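Local coordinates for protein transmembrane protease (Mus musculus, PDB 2E7V) that is a transmembrane protease, probably a serine endopeptidase of the cell surface, represented here by its SEA domain, a small, probably extracellular module, at residues A[6-18]-A[102-114]. Numbering follows the deposited sequence.
Sequences FYHSSFQILNVEY and SGNLEIAPSNEIT
Ile107 lays its CD1 methyl over one face of the Phe11 ring, a CH-pi contact 3.8 Å from CD1 to the ring centroid and 18° off the normal. The pair sits where the short strand 106-107 adds itself, in parallel, to the edge of strand 4-14 and completes the four-stranded mixed sheet of the alpha/beta sandwich of the SEA domain. Phe11 keeps CG beside its backbone N (chi1 -67°), which lays the ring across Ile107; the backbone N of Glu106 lies at the ring edge, and Leu105 CD2 reaches Phe11 CE1 at 4.0 Å. Ile13 runs alongside Ile107, pointing the same way, and this apolar face is covered by helices 28-46 and 85-96: Ile107 touches Met40 and Ile41, Ile13 touches Ile37, and Phe11 touches Leu96. The backbones are joined by three hydrogen bonds, Gln12 N to Leu105 O, Ile107 N to Gln12 O (3.0 Å, nearly linear at the acceptor) and a more bent one from Leu14 N to Ile107 O. On the other face, Leu14 CD1 packs 3.6 Å from Glu106 OE2. With CG between the backbone N and the carbonyl carbon (chi1 59°), the extended Glu106 side chain carries its carboxylate to the preceding loop, where OE2 accepts the N-H of Ser101 and OE1 the hydroxyl of Ser102, which approaches from above the carboxylate plane. Beyond the strand, Pro109 CG meets Ile13 CG2 at 3.8 Å, crossing it at about a right angle, as the type II beta turn from Ile13 to Val16 carries segment 6-18 away from Pro109. There a water bridges the separating backbones, donating to Leu14 O (2.9 Å) and accepting from Ser110 N.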
# COMPACT_ATOMS: atom_id res chain seq x y z
N PHE A 6 4.79 14.59 2.23
CA PHE A 6 4.86 13.19 2.62
C PHE A 6 3.54 12.77 3.25
O PHE A 6 2.91 13.53 4.01
CB PHE A 6 5.97 12.96 3.64
CG PHE A 6 7.35 13.02 3.06
CD1 PHE A 6 7.90 11.90 2.43
CD2 PHE A 6 8.10 14.19 3.13
CE1 PHE A 6 9.18 11.95 1.88
CE2 PHE A 6 9.39 14.25 2.58
CZ PHE A 6 9.93 13.12 1.96
N TYR A 7 3.11 11.56 2.91
CA TYR A 7 1.90 10.99 3.46
C TYR A 7 2.26 9.57 3.86
O TYR A 7 3.11 8.94 3.24
CB TYR A 7 0.79 10.96 2.40
CG TYR A 7 0.28 12.33 2.07
CD1 TYR A 7 -0.84 12.87 2.73
CD2 TYR A 7 0.95 13.13 1.15
CE1 TYR A 7 -1.26 14.18 2.48
CE2 TYR A 7 0.55 14.43 0.90
CZ TYR A 7 -0.55 14.95 1.56
OH TYR A 7 -0.92 16.25 1.30
N HIS A 8 1.61 9.08 4.90
CA HIS A 8 1.84 7.72 5.35
C HIS A 8 0.53 7.12 5.83
O HIS A 8 -0.36 7.84 6.28
CB HIS A 8 2.89 7.67 6.47
CG HIS A 8 2.45 8.29 7.76
ND1 HIS A 8 2.52 9.64 8.01
CD2 HIS A 8 1.93 7.73 8.88
CE1 HIS A 8 2.07 9.89 9.22
NE2 HIS A 8 1.70 8.75 9.78
N SER A 9 0.43 5.80 5.71
CA SER A 9 -0.76 5.08 6.15
C SER A 9 -0.36 3.67 6.52
O SER A 9 0.72 3.19 6.14
CB SER A 9 -1.79 5.03 5.02
OG SER A 9 -1.91 6.30 4.40
N SER A 10 -1.23 3.01 7.28
CA SER A 10 -1.01 1.62 7.66
C SER A 10 -2.03 0.84 6.84
O SER A 10 -3.24 1.02 7.00
CB SER A 10 -1.26 1.42 9.15
OG SER A 10 -0.28 2.09 9.92
N PHE A 11 -1.53 0.00 5.94
CA PHE A 11 -2.37 -0.78 5.07
C PHE A 11 -2.48 -2.22 5.52
O PHE A 11 -1.47 -2.88 5.80
CB PHE A 11 -1.80 -0.83 3.66
CG PHE A 11 -1.81 0.48 2.94
CD1 PHE A 11 -2.92 0.87 2.19
CD2 PHE A 11 -0.68 1.30 2.95
CE1 PHE A 11 -2.91 2.07 1.46
CE2 PHE A 11 -0.66 2.48 2.24
CZ PHE A 11 -1.78 2.87 1.48
N GLN A 12 -3.70 -2.73 5.56
CA GLN A 12 -3.89 -4.13 5.91
C GLN A 12 -3.37 -4.90 4.69
O GLN A 12 -3.78 -4.64 3.56
CB GLN A 12 -5.38 -4.43 6.12
CG GLN A 12 -5.95 -3.91 7.44
CD GLN A 12 -6.95 -2.78 7.24
OE1 GLN A 12 -6.60 -1.60 7.28
NE2 GLN A 12 -8.21 -3.15 7.03
N ILE A 13 -2.46 -5.85 4.90
CA ILE A 13 -1.92 -6.62 3.79
C ILE A 13 -2.69 -7.93 3.73
O ILE A 13 -2.38 -8.88 4.44
CB ILE A 13 -0.39 -6.87 3.98
CG1 ILE A 13 0.34 -5.52 4.15
CG2 ILE A 13 0.18 -7.61 2.76
CD1 ILE A 13 0.05 -4.49 3.02
N LEU A 14 -3.70 -7.95 2.87
CA LEU A 14 -4.58 -9.10 2.73
C LEU A 14 -3.95 -10.39 2.22
O LEU A 14 -3.02 -10.38 1.42
CB LEU A 14 -5.76 -8.73 1.81
CG LEU A 14 -6.49 -7.40 2.07
CD1 LEU A 14 -7.64 -7.24 1.07
CD2 LEU A 14 -7.03 -7.37 3.49
N ASN A 15 -4.46 -11.51 2.73
CA ASN A 15 -4.04 -12.84 2.32
C ASN A 15 -2.59 -13.24 2.58
O ASN A 15 -2.03 -14.08 1.87
CB ASN A 15 -4.39 -13.00 0.83
CG ASN A 15 -5.82 -12.56 0.53
OD1 ASN A 15 -6.12 -12.04 -0.56
ND2 ASN A 15 -6.71 -12.78 1.49
N VAL A 16 -1.97 -12.65 3.60
CA VAL A 16 -0.59 -12.99 3.95
C VAL A 16 -0.51 -13.24 5.46
O VAL A 16 -0.85 -12.37 6.26
CB VAL A 16 0.41 -11.87 3.59
CG1 VAL A 16 1.82 -12.32 3.93
CG2 VAL A 16 0.30 -11.52 2.13
N GLU A 17 -0.08 -14.43 5.84
CA GLU A 17 0.05 -14.74 7.25
C GLU A 17 1.37 -14.15 7.73
O GLU A 17 2.37 -14.19 7.01
CB GLU A 17 0.05 -16.25 7.48
CG GLU A 17 0.26 -16.66 8.94
CD GLU A 17 0.24 -18.17 9.14
OE1 GLU A 17 0.59 -18.62 10.25
OE2 GLU A 17 -0.14 -18.90 8.20
N TYR A 18 1.37 -13.60 8.93
CA TYR A 18 2.59 -13.04 9.49
C TYR A 18 3.43 -14.22 10.01
O TYR A 18 2.95 -15.00 10.82
CB TYR A 18 2.27 -12.09 10.64
CG TYR A 18 3.47 -11.33 11.14
CD1 TYR A 18 3.83 -10.09 10.59
CD2 TYR A 18 4.28 -11.85 12.15
CE1 TYR A 18 4.97 -9.41 11.03
CE2 TYR A 18 5.42 -11.18 12.58
CZ TYR A 18 5.76 -9.96 12.02
OH TYR A 18 6.89 -9.31 12.47
N SER A 102 -13.05 -3.24 0.50
CA SER A 102 -13.90 -3.27 1.69
C SER A 102 -14.09 -1.88 2.29
O SER A 102 -14.88 -1.69 3.21
CB SER A 102 -13.30 -4.19 2.75
OG SER A 102 -12.12 -3.63 3.31
N GLY A 103 -13.36 -0.90 1.76
CA GLY A 103 -13.45 0.45 2.28
C GLY A 103 -12.28 0.71 3.21
O GLY A 103 -12.00 1.85 3.57
N ASN A 104 -11.59 -0.35 3.58
CA ASN A 104 -10.42 -0.25 4.45
C ASN A 104 -9.17 0.13 3.67
O ASN A 104 -9.08 -0.12 2.46
CB ASN A 104 -10.10 -1.60 5.11
CG ASN A 104 -10.99 -1.92 6.26
OD1 ASN A 104 -12.01 -2.60 6.11
ND2 ASN A 104 -10.61 -1.44 7.44
N LEU A 105 -8.21 0.72 4.37
CA LEU A 105 -6.95 1.05 3.73
C LEU A 105 -6.29 -0.32 3.67
O LEU A 105 -5.80 -0.85 4.68
CB LEU A 105 -6.13 2.00 4.61
CG LEU A 105 -6.55 3.47 4.50
CD1 LEU A 105 -6.15 4.23 5.74
CD2 LEU A 105 -5.89 4.06 3.26
N GLU A 106 -6.30 -0.91 2.48
CA GLU A 106 -5.74 -2.24 2.27
C GLU A 106 -5.05 -2.38 0.93
O GLU A 106 -5.20 -1.56 0.02
CB GLU A 106 -6.86 -3.28 2.37
CG GLU A 106 -7.99 -3.06 1.35
CD GLU A 106 -9.19 -3.98 1.56
OE1 GLU A 106 -9.54 -4.23 2.73
OE2 GLU A 106 -9.81 -4.42 0.56
N ILE A 107 -4.27 -3.46 0.82
CA ILE A 107 -3.52 -3.80 -0.38
C ILE A 107 -3.47 -5.32 -0.41
O ILE A 107 -3.09 -5.95 0.59
CB ILE A 107 -2.07 -3.27 -0.31
CG1 ILE A 107 -2.07 -1.75 -0.16
CG2 ILE A 107 -1.30 -3.70 -1.57
CD1 ILE A 107 -0.69 -1.13 -0.14
N ALA A 108 -3.84 -5.92 -1.54
CA ALA A 108 -3.79 -7.38 -1.67
C ALA A 108 -2.72 -7.81 -2.68
O ALA A 108 -2.91 -7.70 -3.88
CB ALA A 108 -5.16 -7.92 -2.10
N PRO A 109 -1.56 -8.30 -2.19
CA PRO A 109 -0.50 -8.74 -3.09
C PRO A 109 -1.09 -9.77 -4.04
O PRO A 109 -0.73 -9.83 -5.21
CB PRO A 109 0.55 -9.33 -2.14
CG PRO A 109 0.38 -8.51 -0.92
CD PRO A 109 -1.13 -8.41 -0.78
N SER A 110 -1.99 -10.60 -3.50
CA SER A 110 -2.71 -11.60 -4.29
C SER A 110 -4.18 -11.60 -3.85
O SER A 110 -4.48 -11.55 -2.65
CB SER A 110 -2.12 -12.99 -4.11
OG SER A 110 -2.67 -13.87 -5.08
N ASN A 111 -5.09 -11.67 -4.82
CA ASN A 111 -6.52 -11.68 -4.54
C ASN A 111 -7.07 -13.10 -4.50
O ASN A 111 -6.95 -13.85 -5.47
CB ASN A 111 -7.26 -10.89 -5.62
CG ASN A 111 -6.76 -9.47 -5.76
OD1 ASN A 111 -5.81 -9.18 -6.50
ND2 ASN A 111 -7.38 -8.57 -5.03
N GLU A 112 -7.70 -13.47 -3.40
CA GLU A 112 -8.25 -14.82 -3.29
C GLU A 112 -9.61 -14.91 -3.96
O GLU A 112 -10.48 -14.06 -3.75
CB GLU A 112 -8.40 -15.25 -1.82
CG GLU A 112 -9.00 -16.66 -1.69
CD GLU A 112 -9.02 -17.21 -0.28
OE1 GLU A 112 -9.34 -16.45 0.66
OE2 GLU A 112 -8.73 -18.41 -0.11
N ILE A 113 -9.77 -15.94 -4.79
CA ILE A 113 -11.05 -16.17 -5.46
C ILE A 113 -11.66 -17.36 -4.72
O ILE A 113 -11.04 -18.43 -4.68
CB ILE A 113 -10.86 -16.52 -6.96
CG1 ILE A 113 -10.27 -15.33 -7.71
CG2 ILE A 113 -12.20 -16.89 -7.59
CD1 ILE A 113 -9.87 -15.64 -9.15
N THR A 114 -12.83 -17.17 -4.13
CA THR A 114 -13.49 -18.25 -3.39
C THR A 114 -14.83 -18.69 -3.97
O THR A 114 -15.36 -19.73 -3.58
CB THR A 114 -13.70 -17.88 -1.89
OG1 THR A 114 -14.36 -16.62 -1.79
CG2 THR A 114 -12.35 -17.80 -1.19
O HOH W 1 -1.57 -11.64 -0.77